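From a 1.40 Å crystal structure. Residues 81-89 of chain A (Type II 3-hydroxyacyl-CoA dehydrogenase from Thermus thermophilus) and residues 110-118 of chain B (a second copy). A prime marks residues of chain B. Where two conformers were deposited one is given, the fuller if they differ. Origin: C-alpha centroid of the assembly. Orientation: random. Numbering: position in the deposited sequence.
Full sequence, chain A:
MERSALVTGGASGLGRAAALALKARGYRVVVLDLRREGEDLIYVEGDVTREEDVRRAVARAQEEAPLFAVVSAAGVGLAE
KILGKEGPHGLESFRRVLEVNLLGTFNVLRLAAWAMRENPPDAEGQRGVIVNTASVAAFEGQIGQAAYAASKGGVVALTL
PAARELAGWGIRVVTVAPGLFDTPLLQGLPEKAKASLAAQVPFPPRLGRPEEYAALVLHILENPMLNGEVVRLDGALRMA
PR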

# COMPACT_ATOMS: atom_id res chain seq x y z
N LYS A 81 9.26 2.68 23.79
CA LYS A 81 10.24 2.03 22.95
C LYS A 81 10.30 0.52 23.18
O LYS A 81 9.96 0.03 24.26
N ILE A 82 10.71 -0.20 22.15
CA ILE A 82 10.86 -1.64 22.22
C ILE A 82 11.95 -1.96 23.24
O ILE A 82 11.84 -2.89 24.03
N LEU A 83 13.02 -1.16 23.21
CA LEU A 83 14.13 -1.34 24.14
C LEU A 83 14.20 -0.13 25.06
O LEU A 83 14.63 0.95 24.65
N GLY A 84 13.75 -0.31 26.30
CA GLY A 84 13.75 0.77 27.27
C GLY A 84 15.06 0.87 28.02
O GLY A 84 16.04 0.21 27.68
N LYS A 85 15.08 1.70 29.06
CA LYS A 85 16.29 1.89 29.85
C LYS A 85 16.50 0.81 30.90
O LYS A 85 17.63 0.53 31.28
N GLU A 86 15.41 0.19 31.35
CA GLU A 86 15.48 -0.86 32.37
C GLU A 86 15.26 -2.24 31.76
O GLU A 86 15.72 -3.25 32.30
N GLY A 87 14.53 -2.29 30.65
CA GLY A 87 14.25 -3.55 30.01
C GLY A 87 13.41 -3.34 28.77
O GLY A 87 13.20 -2.21 28.34
N PRO A 88 12.90 -4.42 28.16
CA PRO A 88 12.07 -4.30 26.96
C PRO A 88 10.67 -3.76 27.22
O PRO A 88 10.20 -3.75 28.36
N HIS A 89 10.04 -3.31 26.15
CA HIS A 89 8.67 -2.80 26.16
C HIS A 89 7.82 -3.77 26.99
O HIS A 89 7.92 -4.98 26.80
N ARG B 110 10.38 -8.32 21.20
CA ARG B 110 10.92 -7.50 22.27
C ARG B 110 11.97 -8.22 23.12
O ARG B 110 12.99 -7.63 23.49
N LEU B 111 11.74 -9.50 23.41
CA LEU B 111 12.69 -10.24 24.23
C LEU B 111 13.95 -10.62 23.46
O LEU B 111 15.06 -10.56 24.00
N ALA B 112 13.80 -10.99 22.19
CA ALA B 112 14.96 -11.34 21.38
C ALA B 112 15.81 -10.10 21.14
O ALA B 112 17.04 -10.15 21.24
N ALA B 113 15.17 -8.98 20.81
CA ALA B 113 15.89 -7.74 20.56
C ALA B 113 16.68 -7.32 21.79
O ALA B 113 17.84 -6.90 21.69
N TRP B 114 16.07 -7.43 22.97
CA TRP B 114 16.76 -7.05 24.20
C TRP B 114 17.99 -7.94 24.40
O TRP B 114 19.06 -7.46 24.77
N ALA B 115 17.83 -9.23 24.12
CA ALA B 115 18.92 -10.18 24.28
C ALA B 115 20.08 -9.97 23.31
O ALA B 115 21.22 -10.30 23.63
N MET B 116 19.79 -9.41 22.14
CA MET B 116 20.83 -9.19 21.14
C MET B 116 21.41 -7.78 21.13
O MET B 116 22.41 -7.53 20.46
N ARG B 117 20.81 -6.88 21.90
CA ARG B 117 21.23 -5.49 21.92
C ARG B 117 22.69 -5.21 22.25
O ARG B 117 23.20 -4.15 21.91
N GLU B 118 23.35 -6.15 22.91
CA GLU B 118 24.76 -5.94 23.26
C GLU B 118 25.72 -6.87 22.52
O GLU B 118 26.90 -6.96 22.88

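The contact is built around one large bump, the indole of Trp114′, set into a hollow that the chain A loop makes mostly from backbone. The loop folds back on itself, with His89 N bonded to Ile82 O and Gly84 N to Gly87 O, both at 2.8 Å, and this bend shapes the seat. Trp114′ points toward the loop with chi1 at t and chi2 near -98°. Gly87 CA lies over the ring face, 3.5 Å from the centroid of the six-membered ring, while Pro88 CD covers the five-membered ring at 3.9 Å; both are CH-pi contacts. Gly87 brings its bare backbone to 3.3 Å, CA to Trp114′ CH2. Along the ring edge, Gly84 O approaches Trp114′ CZ3 at 3.2 Å and Leu83 CD2 meets Trp114′ CE3 at 3.7 Å.

Leu83 is the return bump. Its CA-to-CB bond runs sideways, but the m,t rotamer carries its end to the helix, where CD2 sits 3.9 Å from Ala113′ CB. The small alanine leaves room there, and Ile82 CG2 reaches the same methyl more loosely, at 4.5 Å. On the other branch, Leu83 CD1 lies 4.1 Å from Arg117′ CB.

Pro88 points toward the helix and wedges between side chains: besides covering the indole, its CG lies 4.0 Å from Leu111′ CD2 and 3.7 Å from Arg110′ NH1. Arg110′, chi1 p and then extended through chi2 and chi3, reaches past the proline so that NH1 donates a hydrogen bond to His89 O at 2.8 Å, the sole one across the contact. Its NE and NH2 are satisfied elsewhere in the structure. Within the chain B stretch, Arg117′ NH1 donates a hydrogen bond to Trp114′ O at 2.8 Å. The rule is economical: fit an aromatic to glycine and proline, fill beside it with leucine over alanine, and spend one charged group on a backbone carbonyl.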

# COMPACT_ATOMS: atom_id res chain seq x y z
CB LYS A 81 11.63 2.63 23.18
CG LYS A 81 11.75 4.07 22.69
CD LYS A 81 13.15 4.62 22.94
CE LYS A 81 13.27 6.04 22.42
NZ LYS A 81 14.63 6.61 22.64
CB ILE A 82 11.24 -2.23 20.85
CG1 ILE A 82 10.06 -2.07 19.89
CG2 ILE A 82 11.63 -3.70 20.98
CD1 ILE A 82 10.35 -2.51 18.47
CB LEU A 83 15.45 -1.51 23.37
CG LEU A 83 15.50 -2.65 22.36
CD1 LEU A 83 16.89 -2.71 21.74
CD2 LEU A 83 15.16 -3.97 23.03
CB LYS A 85 16.26 3.27 30.52
CG LYS A 85 16.29 4.44 29.54
CD LYS A 85 17.56 4.42 28.70
CE LYS A 85 17.59 5.57 27.70
NZ LYS A 85 18.85 5.58 26.90
CB GLU A 86 14.44 -0.62 33.46
CG GLU A 86 14.54 0.73 34.16
CD GLU A 86 15.78 0.84 35.03
OE1 GLU A 86 16.90 0.81 34.47
OE2 GLU A 86 15.63 0.97 36.26
CB PRO A 88 12.05 -5.73 26.42
CG PRO A 88 12.07 -6.55 27.67
CD PRO A 88 13.12 -5.84 28.51
CB HIS A 89 8.17 -2.76 24.71
CG HIS A 89 6.88 -2.04 24.50
ND1 HIS A 89 5.69 -2.41 25.11
CD2 HIS A 89 6.56 -1.03 23.65
CE1 HIS A 89 4.71 -1.66 24.64
NE2 HIS A 89 5.21 -0.81 23.75
CB ARG B 110 9.79 -6.99 23.17
CG ARG B 110 9.27 -8.01 24.15
CD ARG B 110 7.98 -7.60 24.85
NE ARG B 110 7.60 -8.65 25.79
CZ ARG B 110 7.88 -8.65 27.09
NH1 ARG B 110 8.52 -7.62 27.64
NH2 ARG B 110 7.59 -9.71 27.83
CB LEU B 111 12.01 -11.48 24.82
CG LEU B 111 10.89 -11.17 25.82
CD1 LEU B 111 10.16 -12.44 26.20
CD2 LEU B 111 11.49 -10.50 27.06
CB ALA B 112 14.51 -11.95 20.05
CB ALA B 113 14.92 -6.63 20.16
CB TRP B 114 15.82 -7.18 25.40
CG TRP B 114 16.44 -6.70 26.69
CD1 TRP B 114 17.01 -7.47 27.66
CD2 TRP B 114 16.57 -5.34 27.12
NE1 TRP B 114 17.50 -6.67 28.67
CE2 TRP B 114 17.24 -5.36 28.37
CE3 TRP B 114 16.18 -4.10 26.58
CZ2 TRP B 114 17.53 -4.19 29.08
CZ3 TRP B 114 16.48 -2.94 27.29
CH2 TRP B 114 17.15 -3.00 28.53
CB ALA B 115 18.39 -11.61 24.14
CB MET B 116 20.28 -9.49 19.74
CG MET B 116 19.70 -10.88 19.55
SD MET B 116 19.28 -11.23 17.83
CE MET B 116 18.02 -9.99 17.56
CB ARG B 117 20.32 -4.68 22.85
CG ARG B 117 20.69 -4.76 24.32
CD ARG B 117 19.65 -4.06 25.18
NE ARG B 117 20.11 -3.90 26.55
CZ ARG B 117 20.35 -4.90 27.39
NH1 ARG B 117 20.17 -6.16 27.01
NH2 ARG B 117 20.79 -4.65 28.62
CB GLU B 118 24.95 -6.05 24.77
CG GLU B 118 24.28 -4.91 25.54
CD GLU B 118 24.56 -4.94 27.03
OE1 GLU B 118 24.13 -4.00 27.73
OE2 GLU B 118 25.20 -5.90 27.50